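Dermonecrotic toxin (Pasteurella multocida, PDB 2EBF) is a potent mitogenic and osteolytic toxin, present here as its C-terminal region, that induces bone resorption and is associated with severe progressive atrophic rhinitis in pigs. Local coordinates at residues A59-I64 and N116-L121; N592-D597 and F671-K676; E361-C366 and L386-T391. All coordinates share one frame; numbering follows the deposited sequence.

Interaction 1 (A59-I64 and N116-L121); sequences ARASVI and NAFREL
The ring of Phe-118 meets the methyl of Ala-61 obliquely, CE2 to Ala-61 CB 3.9 Å, while Tyr-105 packs against it edge-to-face and Leu-57, Ile-75 and Ile-102 add aliphatic contacts around it. With CG beside the backbone N and anti to the carbonyl carbon (chi1 -73°), the ring is carried from the flank of helix 115-129 over to Ala-61, the first residue past the end of helix 54-60. One residue earlier, Ala-117 faces the same helix end directly. Its CB lies 3.7 Å from Ala-61 CB, and it is also 3.8 Å from the carbonyl oxygen of Arg-60. Two methyls in van der Waals contact let the backbones come close, the CA atoms of Ala-61 and Ala-117 standing 5.4 Å apart. At the exposed margin Arg-60 adds its CB, 4.0 Å from Ala-117 CB; beyond it the chain bends twice, and its side chain touches Trp-52, as does that of Glu-120. No hydrogen bond joins the segments, but one from Arg-114 NH1, just before helix 115-129, reaches Ala-61 O, where the chain leaves helix 54-60. Ser-62 OG reaches back to Ala-59 O at 3.3 Å, from above the carbonyl plane. Such close alanine packing beside a buried phenylalanine joins the short helix 54-60 to the helical bundle of the membrane localization domain, made with helices 70-84 and 88-108.

Interaction 2 (N592-D597 and F671-K676); sequences NSVSED and FKFAGK
Val-594 lays its CG2 methyl over the CB of Ala-674 at 3.6 Å, and the same methyl touches the Phe-673 ring obliquely, Val-594 CG2 to Phe-673 CE1 4.1 Å. The valine and phenylalanine side chains cross at about a right angle. With CG anti to the backbone N (chi1 177°), the Phe-673 ring reaches Val-594 and also lies on Glu-601 and Lys-605 of helix 596-610. The polar half of the contact belongs to Lys-676. Beyond CG its chain is extended, passing Ser-593 O with CD at 3.4 Å before NZ donates to that oxygen at 2.9 Å. The bond is strongly bent at the acceptor, with a C=O...NZ angle of 113° and the donor tilted 31° from the carbonyl plane. Ser-593 OG hydrogen-bonds to Leu-590 O, at the end of the preceding helix. Ala-674 and Gly-675 both have positive phi and form the corners of a type I' turn, closed by paired backbone bonds between Phe-673 and Lys-676. These features define a beta hairpin with a two-residue type I' loop, which joins strands 660-673 and 676-681 and packs its tip on the connection between helices 583-591 and 596-610 at the surface of the C3 domain.

Interaction 3 (E361-C366 and L386-T391); sequences ERIEKC and LNNLTT
Ile-363 packs against Asn-388 and Thr-391 through apolar atoms, and supplies all of its segment's side of the contact. Its terminal CD1 enters the angle between two side chains of the other segment, 3.8 Å from Asn-388 CB and 3.8 Å from Thr-391 CG2. The second branch of the isoleucine, CG2, lies 3.9 Å from Thr-391 CG2, so the threonine methyl is touched by both branches. Thr-391 presents that methyl because CG2 is anti to its backbone N, with OG1 turned beside the N (chi1 -53°). Ile-363 crosses each of its partners at about a right angle, and Trp-537 of strand 537-539 also touches it.

Polar interactions act within each segment, none as a hydrogen bond across the contact. Helix 359-370 is regular here, Lys-365 N bonding to Glu-361 O at 2.9 Å and Cys-366 N to Arg-362 O likewise. The partner chain is broken at Asn-388, which leaves helical geometry between helices 379-387 and 389-394. The bonds flanking this break are weak, Leu-389 N to Leu-386 O at 3.3 Å and Thr-391 N to Asn-388 O at 3.0 Å. The CB of Leu-389 points away from the 361-366 segment, and its side chain touches Leu-397 and Ser-449.

The charged neighbour Arg-362 is occupied elsewhere, in a cation-pi contact with Phe-354 and a hydrogen bond to Met-357 O. With no hydrogen bond across the segments, the fit of helix 359-370 to the junction between helices 379-387 and 389-394 probably rests on the shape of the apolar groups.

From the N terminus the three contacts follow in series, and none nests in or crosses another. Interaction 1 closes a largely helical loop of 51 residues in the membrane localization domain, joining helices 54-60 and 115-129. Interaction 3 closes the shortest, 19 residues containing strand 372-376, and sets helix 359-370 against the 379-387/389-394 junction in the C2 domain. Interaction 2 closes the longest, 73 residues, and brings the hairpin of 660-673 and 676-681 to the 592-595 connection in the C3 domain. Each contact stays within one domain. Interactions 1 and 3 lie on opposite sides of the chain's centre, their centres about 75 Å apart.

Interaction 1 (A59-I64 and N116-L121)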
loop_
_atom_site.group_PDB
_atom_site.type_symbol
_atom_site.label_atom_id
_atom_site.label_comp_id
_atom_site.label_asym_id
_atom_site.label_seq_id
_atom_site.Cartn_x
_atom_site.Cartn_y
_atom_site.Cartn_z
ATOM N N ALA A 59 38.353 2.070 -15.695
ATOM C CA ALA A 59 39.543 2.903 -15.788
ATOM C C ALA A 59 39.668 3.815 -14.573
ATOM O O ALA A 59 40.769 4.012 -14.062
ATOM C CB ALA A 59 39.539 3.719 -17.078
ATOM N N ARG A 60 38.542 4.363 -14.113
ATOM C CA ARG A 60 38.534 5.297 -12.989
ATOM C C ARG A 60 38.847 4.608 -11.664
ATOM O O ARG A 60 39.507 5.189 -10.804
ATOM C CB ARG A 60 37.185 6.033 -12.893
ATOM C CG ARG A 60 36.935 7.085 -13.991
ATOM C CD ARG A 60 37.906 8.267 -13.905
ATOM N NE ARG A 60 37.471 9.234 -12.904
ATOM C CZ ARG A 60 37.238 10.524 -13.129
ATOM N NH1 ARG A 60 37.420 11.064 -14.332
ATOM N NH2 ARG A 60 36.835 11.284 -12.123
ATOM N N ALA A 61 38.370 3.380 -11.511
ATOM C CA ALA A 61 38.505 2.642 -10.258
ATOM C C ALA A 61 39.638 1.615 -10.280
ATOM O O ALA A 61 39.744 0.785 -9.371
ATOM C CB ALA A 61 37.197 1.970 -9.903
ATOM N N SER A 62 40.472 1.659 -11.314
ATOM C CA SER A 62 41.580 0.713 -11.418
ATOM C C SER A 62 42.670 1.017 -10.392
ATOM O O SER A 62 42.974 2.181 -10.110
ATOM C CB SER A 62 42.162 0.681 -12.834
ATOM O OG SER A 62 42.972 1.809 -13.078
ATOM N N VAL A 63 43.232 -0.050 -9.831
ATOM C CA VAL A 63 44.369 0.035 -8.920
ATOM C C VAL A 63 45.468 -0.887 -9.455
ATOM O O VAL A 63 45.247 -2.091 -9.637
ATOM C CB VAL A 63 43.982 -0.384 -7.483
ATOM C CG1 VAL A 63 45.143 -0.145 -6.517
ATOM C CG2 VAL A 63 42.726 0.354 -7.018
ATOM N N ILE A 64 46.645 -0.313 -9.698
ATOM C CA ILE A 64 47.742 -0.986 -10.427
ATOM C C ILE A 64 48.022 -2.446 -10.025
ATOM O O ILE A 64 48.047 -3.331 -10.885
ATOM C CB ILE A 64 49.047 -0.127 -10.424
ATOM C CG1 ILE A 64 48.879 1.095 -11.338
ATOM C CG2 ILE A 64 50.259 -0.956 -10.867
ATOM C CD1 ILE A 64 49.948 2.179 -11.172
ATOM N N ASN A 116 37.197 7.074 -4.454
ATOM C CA ASN A 116 36.936 8.289 -5.231
ATOM C C ASN A 116 35.977 8.023 -6.399
ATOM O O ASN A 116 35.008 8.764 -6.597
ATOM C CB ASN A 116 38.239 8.918 -5.753
ATOM C CG ASN A 116 38.949 9.766 -4.711
ATOM O OD1 ASN A 116 38.502 9.883 -3.566
ATOM N ND2 ASN A 116 40.067 10.366 -5.107
ATOM N N ALA A 117 36.256 6.963 -7.158
ATOM C CA ALA A 117 35.418 6.564 -8.299
ATOM C C ALA A 117 34.013 6.146 -7.848
ATOM O O ALA A 117 33.023 6.532 -8.466
ATOM C CB ALA A 117 36.084 5.424 -9.076
ATOM N N PHE A 118 33.937 5.365 -6.772
ATOM C CA PHE A 118 32.656 4.831 -6.295
ATOM C C PHE A 118 31.749 5.943 -5.765
ATOM O O PHE A 118 30.540 5.951 -6.016
ATOM C CB PHE A 118 32.873 3.745 -5.232
ATOM C CG PHE A 118 33.388 2.426 -5.784
ATOM C CD1 PHE A 118 33.547 1.327 -4.948
ATOM C CD2 PHE A 118 33.701 2.280 -7.138
ATOM C CE1 PHE A 118 34.025 0.103 -5.442
ATOM C CE2 PHE A 118 34.172 1.059 -7.637
ATOM C CZ PHE A 118 34.334 -0.028 -6.784
ATOM N N ARG A 119 32.337 6.893 -5.047
ATOM C CA ARG A 119 31.577 8.037 -4.534
ATOM C C ARG A 119 31.034 8.907 -5.661
ATOM O O ARG A 119 29.898 9.398 -5.589
ATOM C CB ARG A 119 32.437 8.881 -3.587
ATOM C CG ARG A 119 32.746 8.183 -2.257
ATOM C CD ARG A 119 33.613 9.075 -1.369
ATOM N NE ARG A 119 33.679 8.561 0.001
ATOM C CZ ARG A 119 34.798 8.262 0.660
ATOM N NH1 ARG A 119 35.987 8.422 0.091
ATOM N NH2 ARG A 119 34.720 7.805 1.904
ATOM N N GLU A 120 31.845 9.107 -6.698
ATOM C CA GLU A 120 31.398 9.880 -7.849
ATOM C C GLU A 120 30.236 9.172 -8.534
ATOM O O GLU A 120 29.232 9.796 -8.873
ATOM C CB GLU A 120 32.543 10.132 -8.833
ATOM C CG GLU A 120 32.074 10.571 -10.241
ATOM C CD GLU A 120 31.361 11.925 -10.265
ATOM O OE1 GLU A 120 30.741 12.279 -11.316
ATOM O OE2 GLU A 120 31.431 12.646 -9.244
ATOM N N LEU A 121 30.375 7.865 -8.720
ATOM C CA LEU A 121 29.311 7.055 -9.306
ATOM C C LEU A 121 28.028 7.118 -8.471
ATOM O O LEU A 121 26.934 7.237 -9.019
ATOM C CB LEU A 121 29.769 5.602 -9.461
ATOM C CG LEU A 121 28.760 4.587 -10.002
ATOM C CD1 LEU A 121 28.177 4.996 -11.362
ATOM C CD2 LEU A 121 29.398 3.211 -10.086
#

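Interaction 2 (N592-D597 and F671-K676)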
loop_
_atom_site.group_PDB
_atom_site.type_symbol
_atom_site.label_atom_id
_atom_site.label_comp_id
_atom_site.label_asym_id
_atom_site.label_seq_id
_atom_site.Cartn_x
_atom_site.Cartn_y
_atom_site.Cartn_z
ATOM N N ASN A 592 -22.081 8.285 -26.070
ATOM C CA ASN A 592 -21.653 7.525 -24.898
ATOM C C ASN A 592 -21.500 8.377 -23.637
ATOM O O ASN A 592 -21.326 7.845 -22.537
ATOM C CB ASN A 592 -20.370 6.737 -25.191
ATOM C CG ASN A 592 -20.562 5.682 -26.282
ATOM O OD1 ASN A 592 -19.600 5.261 -26.925
ATOM N ND2 ASN A 592 -21.811 5.259 -26.501
ATOM N N SER A 593 -21.586 9.697 -23.798
ATOM C CA SER A 593 -21.458 10.623 -22.677
ATOM C C SER A 593 -22.716 10.672 -21.825
ATOM O O SER A 593 -22.707 11.199 -20.710
ATOM C CB SER A 593 -21.139 12.035 -23.185
ATOM O OG SER A 593 -22.301 12.680 -23.688
ATOM N N VAL A 594 -23.806 10.138 -22.363
ATOM C CA VAL A 594 -25.104 10.295 -21.739
ATOM C C VAL A 594 -25.935 9.020 -21.931
ATOM O O VAL A 594 -25.679 8.241 -22.854
ATOM C CB VAL A 594 -25.788 11.599 -22.275
ATOM C CG1 VAL A 594 -26.805 11.322 -23.367
ATOM C CG2 VAL A 594 -26.389 12.412 -21.137
ATOM N N SER A 595 -26.904 8.799 -21.047
ATOM C CA SER A 595 -27.784 7.631 -21.134
ATOM C C SER A 595 -28.669 7.707 -22.378
ATOM O O SER A 595 -28.967 8.805 -22.866
ATOM C CB SER A 595 -28.639 7.499 -19.868
ATOM O OG SER A 595 -29.496 8.618 -19.702
ATOM N N GLU A 596 -29.075 6.540 -22.883
ATOM C CA GLU A 596 -29.891 6.426 -24.104
ATOM C C GLU A 596 -31.131 7.330 -24.123
ATOM O O GLU A 596 -31.518 7.830 -25.185
ATOM C CB GLU A 596 -30.281 4.957 -24.347
ATOM C CG GLU A 596 -31.196 4.689 -25.563
ATOM C CD GLU A 596 -30.622 5.192 -26.889
ATOM O OE1 GLU A 596 -31.386 5.794 -27.681
ATOM O OE2 GLU A 596 -29.411 4.987 -27.141
ATOM N N ASP A 597 -31.736 7.539 -22.953
ATOM C CA ASP A 597 -32.945 8.367 -22.822
ATOM C C ASP A 597 -32.685 9.875 -22.865
ATOM O O ASP A 597 -33.624 10.663 -22.986
ATOM C CB ASP A 597 -33.716 8.018 -21.541
ATOM C CG ASP A 597 -32.886 8.210 -20.284
ATOM O OD1 ASP A 597 -31.982 7.381 -20.039
ATOM O OD2 ASP A 597 -33.142 9.181 -19.533
ATOM N N PHE A 671 -21.408 24.213 -22.023
ATOM C CA PHE A 671 -22.732 24.189 -21.414
ATOM C C PHE A 671 -22.819 22.929 -20.567
ATOM O O PHE A 671 -22.046 21.986 -20.758
ATOM C CB PHE A 671 -23.866 24.280 -22.463
ATOM C CG PHE A 671 -24.035 23.040 -23.299
ATOM C CD1 PHE A 671 -24.925 22.043 -22.916
ATOM C CD2 PHE A 671 -23.327 22.878 -24.484
ATOM C CE1 PHE A 671 -25.081 20.897 -23.675
ATOM C CE2 PHE A 671 -23.480 21.727 -25.259
ATOM C CZ PHE A 671 -24.360 20.739 -24.861
ATOM N N LYS A 672 -23.754 22.926 -19.622
ATOM C CA LYS A 672 -23.893 21.824 -18.697
ATOM C C LYS A 672 -25.188 21.087 -18.998
ATOM O O LYS A 672 -26.255 21.695 -19.110
ATOM C CB LYS A 672 -23.853 22.327 -17.251
ATOM C CG LYS A 672 -23.552 21.238 -16.248
ATOM C CD LYS A 672 -22.719 21.760 -15.102
ATOM C CE LYS A 672 -22.489 20.666 -14.068
ATOM N NZ LYS A 672 -22.020 21.267 -12.779
ATOM N N PHE A 673 -25.075 19.777 -19.172
ATOM C CA PHE A 673 -26.240 18.951 -19.430
ATOM C C PHE A 673 -26.031 17.577 -18.808
ATOM O O PHE A 673 -24.977 16.966 -18.978
ATOM C CB PHE A 673 -26.507 18.828 -20.937
ATOM C CG PHE A 673 -27.661 17.915 -21.280
ATOM C CD1 PHE A 673 -27.433 16.618 -21.728
ATOM C CD2 PHE A 673 -28.980 18.353 -21.143
ATOM C CE1 PHE A 673 -28.503 15.765 -22.039
ATOM C CE2 PHE A 673 -30.055 17.510 -21.452
ATOM C CZ PHE A 673 -29.814 16.215 -21.902
ATOM N N ALA A 674 -27.050 17.116 -18.078
ATOM C CA ALA A 674 -27.047 15.808 -17.423
ATOM C C ALA A 674 -25.803 15.582 -16.572
ATOM O O ALA A 674 -25.172 14.532 -16.659
ATOM C CB ALA A 674 -27.194 14.694 -18.457
ATOM N N GLY A 675 -25.431 16.583 -15.780
ATOM C CA GLY A 675 -24.279 16.451 -14.890
ATOM C C GLY A 675 -22.900 16.648 -15.512
ATOM O O GLY A 675 -21.925 16.837 -14.783
ATOM N N LYS A 676 -22.814 16.607 -16.847
ATOM C CA LYS A 676 -21.533 16.754 -17.566
ATOM C C LYS A 676 -21.374 18.104 -18.272
ATOM O O LYS A 676 -22.361 18.753 -18.606
ATOM C CB LYS A 676 -21.349 15.627 -18.587
ATOM C CG LYS A 676 -20.807 14.334 -17.986
ATOM C CD LYS A 676 -20.592 13.280 -19.049
ATOM C CE LYS A 676 -19.950 12.041 -18.449
ATOM N NZ LYS A 676 -20.166 10.854 -19.314
#

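Interaction 3 (E361-C366 and L386-T391)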
loop_
_atom_site.group_PDB
_atom_site.type_symbol
_atom_site.label_atom_id
_atom_site.label_comp_id
_atom_site.label_asym_id
_atom_site.label_seq_id
_atom_site.Cartn_x
_atom_site.Cartn_y
_atom_site.Cartn_z
ATOM N N GLU A 361 -34.478 -10.267 21.367
ATOM C CA GLU A 361 -34.826 -9.298 20.320
ATOM C C GLU A 361 -33.556 -8.744 19.674
ATOM O O GLU A 361 -33.488 -8.565 18.450
ATOM C CB GLU A 361 -35.661 -8.166 20.908
ATOM C CG GLU A 361 -37.108 -8.556 21.138
ATOM C CD GLU A 361 -37.884 -7.541 21.965
ATOM O OE1 GLU A 361 -39.130 -7.653 21.992
ATOM O OE2 GLU A 361 -37.264 -6.654 22.596
ATOM N N ARG A 362 -32.552 -8.483 20.509
ATOM C CA ARG A 362 -31.233 -8.079 20.027
ATOM C C ARG A 362 -30.594 -9.118 19.113
ATOM O O ARG A 362 -30.062 -8.775 18.062
ATOM C CB ARG A 362 -30.311 -7.756 21.193
ATOM C CG ARG A 362 -30.453 -6.321 21.678
ATOM C CD ARG A 362 -29.671 -6.086 22.938
ATOM N NE ARG A 362 -30.496 -6.242 24.126
ATOM C CZ ARG A 362 -30.020 -6.430 25.352
ATOM N NH1 ARG A 362 -28.716 -6.501 25.564
ATOM N NH2 ARG A 362 -30.856 -6.570 26.371
ATOM N N ILE A 363 -30.650 -10.387 19.509
ATOM C CA ILE A 363 -30.073 -11.460 18.700
ATOM C C ILE A 363 -30.798 -11.594 17.364
ATOM O O ILE A 363 -30.154 -11.800 16.320
ATOM C CB ILE A 363 -30.088 -12.820 19.439
ATOM C CG1 ILE A 363 -29.261 -12.732 20.731
ATOM C CG2 ILE A 363 -29.599 -13.937 18.506
ATOM C CD1 ILE A 363 -29.401 -13.951 21.666
ATOM N N GLU A 364 -32.128 -11.483 17.409
ATOM C CA GLU A 364 -32.964 -11.500 16.208
ATOM C C GLU A 364 -32.636 -10.348 15.271
ATOM O O GLU A 364 -32.536 -10.549 14.065
ATOM C CB GLU A 364 -34.451 -11.465 16.569
ATOM C CG GLU A 364 -34.987 -12.801 17.053
ATOM C CD GLU A 364 -36.285 -12.687 17.849
ATOM O OE1 GLU A 364 -36.914 -11.602 17.855
ATOM O OE2 GLU A 364 -36.676 -13.694 18.479
ATOM N N LYS A 365 -32.471 -9.153 15.833
ATOM C CA LYS A 365 -32.135 -7.971 15.042
ATOM C C LYS A 365 -30.741 -8.073 14.429
ATOM O O LYS A 365 -30.566 -7.721 13.268
ATOM C CB LYS A 365 -32.279 -6.685 15.862
ATOM C CG LYS A 365 -32.350 -5.410 14.996
ATOM C CD LYS A 365 -33.177 -4.338 15.684
ATOM C CE LYS A 365 -33.615 -3.248 14.715
ATOM N NZ LYS A 365 -34.854 -3.615 13.945
ATOM N N CYS A 366 -29.761 -8.557 15.197
ATOM C CA CYS A 366 -28.384 -8.719 14.689
ATOM C C CYS A 366 -28.317 -9.743 13.557
ATOM O O CYS A 366 -27.667 -9.513 12.523
ATOM C CB CYS A 366 -27.413 -9.117 15.817
ATOM S SG CYS A 366 -27.065 -7.777 17.008
ATOM N N LEU A 386 -21.789 -17.970 23.813
ATOM C CA LEU A 386 -21.995 -19.412 23.977
ATOM C C LEU A 386 -23.255 -19.735 24.773
ATOM O O LEU A 386 -23.966 -20.680 24.440
ATOM C CB LEU A 386 -20.758 -20.090 24.588
ATOM C CG LEU A 386 -19.483 -19.997 23.737
ATOM C CD1 LEU A 386 -18.329 -20.681 24.410
ATOM C CD2 LEU A 386 -19.718 -20.579 22.353
ATOM N N ASN A 387 -23.535 -18.936 25.803
ATOM C CA ASN A 387 -24.760 -19.100 26.607
ATOM C C ASN A 387 -26.055 -18.853 25.836
ATOM O O ASN A 387 -27.116 -19.333 26.225
ATOM C CB ASN A 387 -24.724 -18.191 27.839
ATOM C CG ASN A 387 -23.735 -18.667 28.886
ATOM O OD1 ASN A 387 -23.315 -17.896 29.750
ATOM N ND2 ASN A 387 -23.344 -19.934 28.806
ATOM N N ASN A 388 -25.955 -18.103 24.741
ATOM C CA ASN A 388 -27.105 -17.797 23.906
ATOM C C ASN A 388 -26.980 -18.381 22.506
ATOM O O ASN A 388 -27.709 -17.990 21.598
ATOM C CB ASN A 388 -27.311 -16.281 23.841
ATOM C CG ASN A 388 -27.677 -15.699 25.186
ATOM O OD1 ASN A 388 -26.848 -15.086 25.839
ATOM N ND2 ASN A 388 -28.915 -15.928 25.624
ATOM N N LEU A 389 -26.068 -19.336 22.347
ATOM C CA LEU A 389 -25.723 -19.861 21.026
ATOM C C LEU A 389 -26.918 -20.412 20.239
ATOM O O LEU A 389 -27.068 -20.138 19.042
ATOM C CB LEU A 389 -24.617 -20.909 21.144
ATOM C CG LEU A 389 -24.126 -21.562 19.849
ATOM C CD1 LEU A 389 -23.560 -20.520 18.884
ATOM C CD2 LEU A 389 -23.098 -22.634 20.158
ATOM N N THR A 390 -27.773 -21.168 20.917
ATOM C CA THR A 390 -28.946 -21.773 20.296
ATOM C C THR A 390 -29.788 -20.727 19.581
ATOM O O THR A 390 -30.328 -20.982 18.502
ATOM C CB THR A 390 -29.810 -22.490 21.354
ATOM O OG1 THR A 390 -29.071 -23.595 21.878
ATOM C CG2 THR A 390 -31.140 -23.009 20.762
ATOM N N THR A 391 -29.887 -19.549 20.194
ATOM C CA THR A 391 -30.731 -18.482 19.693
ATOM C C THR A 391 -30.111 -17.866 18.442
ATOM O O THR A 391 -30.824 -17.535 17.492
ATOM C CB THR A 391 -30.986 -17.426 20.801
ATOM O OG1 THR A 391 -31.481 -18.098 21.973
ATOM C CG2 THR A 391 -32.007 -16.383 20.348
#